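Local coordinates for lipolytic protein G-D-S-L family (Veillonella parvula DSM 2008, PDB 4RW0) that probably hydrolyses ester bonds of lipid or other acyl substrates, like other GDSL-type SGNH hydrolases, at residues Gly50-Tyr53 with Asn54-Trp58; Phe145-Thr148 with Leu149-Asp153. All coordinates share one frame; numbering follows the deposited sequence.

Interaction 1: residues Gly50-Tyr53 with Asn54-Trp58; sequences GMIY and NIENW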
ATOM      1  N   GLY A  50       1.711 -13.928  -2.719  1.00 22.44           N
ATOM      2  CA  GLY A  50       1.113 -14.184  -1.398  1.00 22.61           C
ATOM      3  C   GLY A  50      -0.059 -13.278  -1.038  1.00 20.94           C
ATOM      4  O   GLY A  50      -1.092 -13.692  -0.460  1.00 18.45           O
HETATM    5  N   MSE A  51       0.028 -12.029  -1.438  1.00 21.26           N
HETATM    6  CA  MSE A  51      -1.117 -11.098  -1.235  1.00 19.39           C
HETATM    7  C   MSE A  51      -2.354 -11.532  -2.018  1.00 18.84           C
HETATM    8  O   MSE A  51      -3.438 -11.382  -1.577  1.00 17.57           O
HETATM    9  CB  MSE A  51      -0.738  -9.654  -1.621  1.00 20.43           C
HETATM   10  CG  MSE A  51      -1.900  -8.667  -1.408  1.00 23.88           C
HETATM   11 SE   MSE A  51      -1.418  -6.746  -1.771  1.00 26.18          SE
HETATM   12  CE  MSE A  51      -1.384  -6.889  -3.733  1.00 26.00           C
ATOM     13  N   ILE A  52      -2.181 -11.954  -3.261  1.00 23.05           N
ATOM     14  CA  ILE A  52      -3.286 -12.552  -4.039  1.00 20.86           C
ATOM     15  C   ILE A  52      -3.963 -13.643  -3.285  1.00 18.11           C
ATOM     16  O   ILE A  52      -5.219 -13.689  -3.187  1.00 21.08           O
ATOM     17  CB  ILE A  52      -2.803 -13.010  -5.441  1.00 22.89           C
ATOM     18  CG1 ILE A  52      -2.467 -11.779  -6.254  1.00 24.26           C
ATOM     19  CG2 ILE A  52      -3.893 -13.818  -6.171  1.00 21.28           C
ATOM     20  CD1 ILE A  52      -1.756 -12.020  -7.558  1.00 25.80           C
ATOM     21  N   TYR A  53      -3.183 -14.526  -2.706  1.00 19.35           N
ATOM     22  CA  TYR A  53      -3.789 -15.570  -1.882  1.00 20.84           C
ATOM     23  C   TYR A  53      -4.617 -15.010  -0.715  1.00 22.22           C
ATOM     24  O   TYR A  53      -5.725 -15.484  -0.410  1.00 18.72           O
ATOM     25  CB  TYR A  53      -2.762 -16.587  -1.357  1.00 20.84           C
ATOM     26  CG  TYR A  53      -1.924 -17.293  -2.418  1.00 21.70           C
ATOM     27  CD1 TYR A  53      -2.406 -17.551  -3.725  1.00 22.48           C
ATOM     28  CD2 TYR A  53      -0.619 -17.653  -2.141  1.00 24.59           C
ATOM     29  CE1 TYR A  53      -1.596 -18.154  -4.695  1.00 21.29           C
ATOM     30  CE2 TYR A  53       0.211 -18.245  -3.100  1.00 25.09           C
ATOM     31  CZ  TYR A  53      -0.309 -18.543  -4.369  1.00 23.94           C
ATOM     32  OH  TYR A  53       0.617 -19.077  -5.219  1.00 22.95           O
ATOM     33  N   ASN A  54      -4.085 -13.972  -0.046  1.00 23.02           N
ATOM     34  CA  ASN A  54      -4.860 -13.327   1.025  1.00 19.76           C
ATOM     35  C   ASN A  54      -6.142 -12.754   0.542  1.00 16.78           C
ATOM     36  O   ASN A  54      -7.163 -12.840   1.204  1.00 16.92           O
ATOM     37  CB  ASN A  54      -4.024 -12.283   1.739  1.00 20.68           C
ATOM     38  CG  ASN A  54      -2.852 -12.904   2.507  1.00 23.98           C
ATOM     39  OD1 ASN A  54      -2.885 -14.044   2.915  1.00 24.06           O
ATOM     40  ND2 ASN A  54      -1.852 -12.117   2.751  1.00 25.09           N
ATOM     41  N   ILE A  55      -6.100 -12.138  -0.654  1.00 16.91           N
ATOM     42  CA  ILE A  55      -7.285 -11.531  -1.190  1.00 18.38           C
ATOM     43  C   ILE A  55      -8.314 -12.606  -1.541  1.00 18.48           C
ATOM     44  O   ILE A  55      -9.490 -12.447  -1.298  1.00 19.61           O
ATOM     45  CB  ILE A  55      -6.934 -10.694  -2.446  1.00 19.11           C
ATOM     46  CG1 ILE A  55      -6.100  -9.519  -2.042  1.00 20.32           C
ATOM     47  CG2 ILE A  55      -8.145 -10.163  -3.102  1.00 20.16           C
ATOM     48  CD1 ILE A  55      -5.489  -8.793  -3.245  1.00 24.51           C
ATOM     49  N   GLU A  56      -7.843 -13.691  -2.107  1.00 19.56           N
ATOM     50  CA  GLU A  56      -8.782 -14.808  -2.481  1.00 20.01           C
ATOM     51  C   GLU A  56      -9.389 -15.368  -1.248  1.00 19.82           C
ATOM     52  O   GLU A  56     -10.591 -15.655  -1.220  1.00 21.56           O
ATOM     53  CB  GLU A  56      -8.053 -15.952  -3.199  1.00 20.52           C
ATOM     54  CG  GLU A  56      -7.435 -15.614  -4.560  1.00 24.17           C
ATOM     55  CD  GLU A  56      -6.447 -16.703  -5.098  1.00 31.58           C
ATOM     56  OE1 GLU A  56      -5.983 -17.547  -4.282  1.00 30.99           O
ATOM     57  OE2 GLU A  56      -6.069 -16.661  -6.321  1.00 29.57           O
ATOM     58  N   ASN A  57      -8.597 -15.546  -0.183  1.00 20.22           N
ATOM     59  CA  ASN A  57      -9.180 -16.213   1.026  1.00 21.31           C
ATOM     60  C   ASN A  57     -10.214 -15.319   1.678  1.00 22.12           C
ATOM     61  O   ASN A  57     -11.239 -15.774   2.186  1.00 22.16           O
ATOM     62  CB  ASN A  57      -8.085 -16.577   2.053  1.00 23.72           C
ATOM     63  CG  ASN A  57      -7.073 -17.582   1.503  1.00 29.23           C
ATOM     64  OD1 ASN A  57      -7.369 -18.357   0.580  1.00 27.73           O
ATOM     65  ND2 ASN A  57      -5.855 -17.524   2.011  1.00 24.79           N
ATOM     66  N   TRP A  58     -10.010 -14.015   1.594  1.00 20.64           N
ATOM     67  CA  TRP A  58     -11.057 -13.106   2.071  1.00 18.54           C
ATOM     68  C   TRP A  58     -12.246 -13.075   1.113  1.00 18.81           C
ATOM     69  O   TRP A  58     -13.415 -13.088   1.522  1.00 18.37           O
ATOM     70  CB  TRP A  58     -10.473 -11.661   2.261  1.00 19.21           C
ATOM     71  CG  TRP A  58     -11.531 -10.589   2.304  1.00 16.85           C
ATOM     72  CD1 TRP A  58     -12.286 -10.296   3.356  1.00 18.37           C
ATOM     73  CD2 TRP A  58     -11.964  -9.760   1.237  1.00 15.74           C
ATOM     74  NE1 TRP A  58     -13.193  -9.327   3.030  1.00 20.70           N
ATOM     75  CE2 TRP A  58     -12.973  -8.950   1.731  1.00 16.61           C
ATOM     76  CE3 TRP A  58     -11.578  -9.611  -0.081  1.00 18.51           C
ATOM     77  CZ2 TRP A  58     -13.666  -8.056   0.955  1.00 17.56           C
ATOM     78  CZ3 TRP A  58     -12.223  -8.621  -0.875  1.00 17.85           C
ATOM     79  CH2 TRP A  58     -13.286  -7.913  -0.379  1.00 17.76           C
TER
HETATM   80  O   HOH W   1      -0.505 -15.426   1.617  1.00 32.79           O
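Met51, present as selenomethionine, and Ile55 make the apolar part of this contact, one helical turn apart. Met51 CG lies 4.0 Å from Ile55 CD1, and the two side chains run at an angle to each other. CG of Met51 is anti to the backbone N (chi1 -179°) and lies beside the carbonyl carbon, which places it near Ile55 CD1. Ile55 CG1 also rests on the backbone, 3.3 Å from Met51 O.

Glu56 reaches back along its own side of the helix with an extended chain. Its two carboxylate oxygens meet different neighbours. Glu56 OE2 lies against the methyl CG2 of Ile52 at 3.6 Å. Glu56 OE1 comes to the edge of the Tyr53 ring, near the ring plane, 3.6 Å from Tyr53 CD1. The carboxylate plane is turned 44° from that of the ring.

All of this sits on helix 48-59 of the three-layer alpha/beta/alpha fold of SGNH hydrolases. The helix is part of the connection between the parallel strands 36-40 and 69-73, which flank strand 4-10. Met51 and Ile55 face inward and share Phe9 of that strand. Met51 also touches Leu92 of helix 85-100, and Ile55 touches Leu98. Tyr53 and Asn57 are on the exposed side.

The backbone bonds are regular i to i+4 pairs: Asn54 N to Gly50 O, Ile55 N to Met51 O, Glu56 N to Ile52 O, and Asn57 N to Tyr53 O. The shortest, Glu56 N to Ile52 O, is 2.8 Å. Gly50 O has a second partner, a water at 2.8 Å. The same water lies 3.0 Å from Asn54 OD1 and can donate to either oxygen, but it has more acceptors in reach than protons. The other end of that amide, Asn54 ND2, is hydrogen-bonded to Glu43 OE1.

Interaction 2: residues Phe145-Thr148 with Leu149-Asp153; sequences FYTT and LFEAD
The Tyr146 ring barely overlaps the Phe150 ring, although the two planes are only 14° apart. The rings are slid past each other, with centroids 6.0 Å apart, so this is no full stack. The closer touch is between Tyr146 CE1 and Phe150 CB, at 4.0 Å. Further out, Tyr146 OH passes 4.1 Å from Phe150 CD1. Both residues place CG anti to the backbone N (chi1 179° and 178°); one helical turn apart, the two side chains then run the same way. Tyr146 OH is hydrogen-bonded to Asp121 OD2, which ties the ring to the start of helix 120-138. Gln112 touches both aromatic side chains.

On another side of the helix, Thr147 and Glu151 also run side by side. The methyl CG2 of Thr147 lies 3.4 Å from Glu151 OE2. The hydroxyl is turned elsewhere: Thr147 OG1 is hydrogen-bonded to Asp144 OD2, just before the helix. Thr148 OG1 makes a weak bond to Asp144 O. Leu149 folds back over the preceding peptide, with CD2 4.0 Å from Thr148 C.

Backbone i to i+4 bonds run through the helix. Phe150 N bonds to Tyr146 O at 2.9 Å, and Phe150 CB also rests near that oxygen. Leu149 N to Phe145 O and Glu151 N to Thr147 O are nearly straight at the hydrogen. The last, Ala152 N to Thr148 O, is weak at 3.4 Å.

The Phe145 ring lies elsewhere, on Phe71 and Met73 of strand 69-73. Thr148 and Ala152 meet helix 168-182. This is a short helix, 145-154, that follows the edge strand 141-143 after a single residue, Asp144, and packs against neighbouring helices in an SGNH-type alpha/beta/alpha sandwich.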
ATOM      1  N   PHE A 145       2.704   7.077  -1.761  1.00 21.56           N
ATOM      2  CA  PHE A 145       3.542   7.114  -0.577  1.00 21.81           C
ATOM      3  C   PHE A 145       4.995   7.341  -0.908  1.00 22.57           C
ATOM      4  O   PHE A 145       5.764   7.905  -0.101  1.00 19.80           O
ATOM      5  CB  PHE A 145       3.408   5.821   0.201  1.00 20.83           C
ATOM      6  CG  PHE A 145       2.029   5.554   0.766  1.00 20.88           C
ATOM      7  CD1 PHE A 145       1.518   6.305   1.837  1.00 20.56           C
ATOM      8  CD2 PHE A 145       1.259   4.488   0.287  1.00 24.97           C
ATOM      9  CE1 PHE A 145       0.301   6.006   2.397  1.00 22.28           C
ATOM     10  CE2 PHE A 145       0.037   4.192   0.851  1.00 23.54           C
ATOM     11  CZ  PHE A 145      -0.458   4.956   1.915  1.00 22.39           C
ATOM     12  N   TYR A 146       5.414   6.838  -2.072  1.00 22.23           N
ATOM     13  CA  TYR A 146       6.800   6.884  -2.454  1.00 20.86           C
ATOM     14  C   TYR A 146       7.310   8.354  -2.381  1.00 21.59           C
ATOM     15  O   TYR A 146       8.348   8.624  -1.763  1.00 24.73           O
ATOM     16  CB  TYR A 146       7.023   6.386  -3.918  1.00 22.68           C
ATOM     17  CG  TYR A 146       8.483   6.443  -4.346  1.00 24.51           C
ATOM     18  CD1 TYR A 146       9.064   7.612  -4.823  1.00 25.80           C
ATOM     19  CD2 TYR A 146       9.287   5.336  -4.245  1.00 23.93           C
ATOM     20  CE1 TYR A 146      10.414   7.678  -5.148  1.00 25.83           C
ATOM     21  CE2 TYR A 146      10.611   5.396  -4.553  1.00 25.31           C
ATOM     22  CZ  TYR A 146      11.175   6.570  -5.029  1.00 26.26           C
ATOM     23  OH  TYR A 146      12.543   6.526  -5.304  1.00 29.14           O
ATOM     24  N   THR A 147       6.549   9.255  -2.973  1.00 24.38           N
ATOM     25  CA  THR A 147       6.955  10.659  -3.073  1.00 28.82           C
ATOM     26  C   THR A 147       6.981  11.344  -1.710  1.00 29.36           C
ATOM     27  O   THR A 147       7.906  12.087  -1.369  1.00 27.83           O
ATOM     28  CB  THR A 147       6.064  11.400  -4.044  1.00 29.11           C
ATOM     29  OG1 THR A 147       6.190  10.784  -5.314  1.00 28.30           O
ATOM     30  CG2 THR A 147       6.544  12.875  -4.221  1.00 34.98           C
ATOM     31  N   THR A 148       6.002  11.027  -0.887  1.00 26.31           N
ATOM     32  CA  THR A 148       5.941  11.541   0.463  1.00 24.94           C
ATOM     33  C   THR A 148       7.167  11.295   1.285  1.00 22.48           C
ATOM     34  O   THR A 148       7.719  12.217   1.878  1.00 24.34           O
ATOM     35  CB  THR A 148       4.674  10.949   1.180  1.00 26.24           C
ATOM     36  OG1 THR A 148       3.518  11.286   0.446  1.00 25.18           O
ATOM     37  CG2 THR A 148       4.541  11.507   2.519  1.00 28.97           C
ATOM     38  N   LEU A 149       7.638  10.071   1.350  1.00 20.77           N
ATOM     39  CA  LEU A 149       8.810   9.794   2.106  1.00 20.66           C
ATOM     40  C   LEU A 149      10.120  10.180   1.398  1.00 23.19           C
ATOM     41  O   LEU A 149      11.116  10.499   2.085  1.00 20.24           O
ATOM     42  CB  LEU A 149       8.862   8.335   2.515  1.00 22.47           C
ATOM     43  CG  LEU A 149       7.696   7.958   3.504  1.00 23.03           C
ATOM     44  CD1 LEU A 149       8.034   6.715   4.291  1.00 24.36           C
ATOM     45  CD2 LEU A 149       7.375   9.043   4.545  1.00 24.69           C
ATOM     46  N   PHE A 150      10.139  10.093   0.060  1.00 23.78           N
ATOM     47  CA  PHE A 150      11.354  10.460  -0.679  1.00 26.92           C
ATOM     48  C   PHE A 150      11.698  11.927  -0.414  1.00 23.37           C
ATOM     49  O   PHE A 150      12.822  12.254  -0.080  1.00 27.00           O
ATOM     50  CB  PHE A 150      11.160  10.246  -2.198  1.00 28.55           C
ATOM     51  CG  PHE A 150      12.377  10.672  -3.004  1.00 30.74           C
ATOM     52  CD1 PHE A 150      13.493   9.881  -3.060  1.00 32.61           C
ATOM     53  CD2 PHE A 150      12.416  11.919  -3.642  1.00 37.33           C
ATOM     54  CE1 PHE A 150      14.632  10.297  -3.780  1.00 36.22           C
ATOM     55  CE2 PHE A 150      13.561  12.357  -4.337  1.00 34.23           C
ATOM     56  CZ  PHE A 150      14.645  11.531  -4.426  1.00 32.34           C
ATOM     57  N   GLU A 151      10.709  12.774  -0.537  1.00 24.07           N
ATOM     58  CA  GLU A 151      10.890  14.243  -0.303  1.00 28.70           C
ATOM     59  C   GLU A 151      11.250  14.575   1.123  1.00 30.16           C
ATOM     60  O   GLU A 151      12.147  15.390   1.397  1.00 27.25           O
ATOM     61  CB  GLU A 151       9.651  14.999  -0.739  1.00 31.00           C
ATOM     62  CG  GLU A 151       9.520  14.959  -2.254  1.00 34.10           C
ATOM     63  CD  GLU A 151       8.320  15.697  -2.813  1.00 38.70           C
ATOM     64  OE1 GLU A 151       7.428  16.149  -2.056  1.00 46.10           O
ATOM     65  OE2 GLU A 151       8.254  15.803  -4.059  1.00 40.31           O
ATOM     66  N   ALA A 152      10.624  13.882   2.058  1.00 24.47           N
ATOM     67  CA  ALA A 152      10.893  14.141   3.443  1.00 22.45           C
ATOM     68  C   ALA A 152      12.279  13.714   3.784  1.00 24.48           C
ATOM     69  O   ALA A 152      13.063  14.430   4.501  1.00 26.67           O
ATOM     70  CB  ALA A 152       9.883  13.374   4.314  1.00 25.05           C
ATOM     71  N   ASP A 153      12.651  12.511   3.348  1.00 23.88           N
ATOM     72  CA  ASP A 153      14.003  12.019   3.666  1.00 26.77           C
ATOM     73  C   ASP A 153      15.105  12.902   2.978  1.00 28.14           C
ATOM     74  O   ASP A 153      16.183  13.168   3.558  1.00 27.09           O
ATOM     75  CB  ASP A 153      14.149  10.573   3.236  1.00 30.11           C
ATOM     76  CG  ASP A 153      15.513  10.064   3.386  1.00 31.08           C
ATOM     77  OD1 ASP A 153      15.886   9.604   4.525  1.00 32.77           O
ATOM     78  OD2 ASP A 153      16.165  10.036   2.296  1.00 34.63           O
TER

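How the interactions relate
Interaction 1 comes first along the chain, within helix 48-59, between strands 36-40 and 69-73. Interaction 2 follows within helix 145-154, after the edge strand 141-143. Each joins adjacent turns of one helix, so neither closes a long loop. They are in series, with no nesting or crossing. The centres of interactions 1 and 2 are about 28 Å apart, on opposite sides of the chain's centre. The nearest atoms of interactions 1 and 2 are about 11 Å apart. Strand 69-73 links them: Ile55 touches Leu72, while Phe145 touches Phe71 and Met73. Such alternation along a strand is consistent with helices on opposite faces of the sheet. Helix 48-59 packs beside 85-100; helix 145-154 joins 120-138 and 168-182.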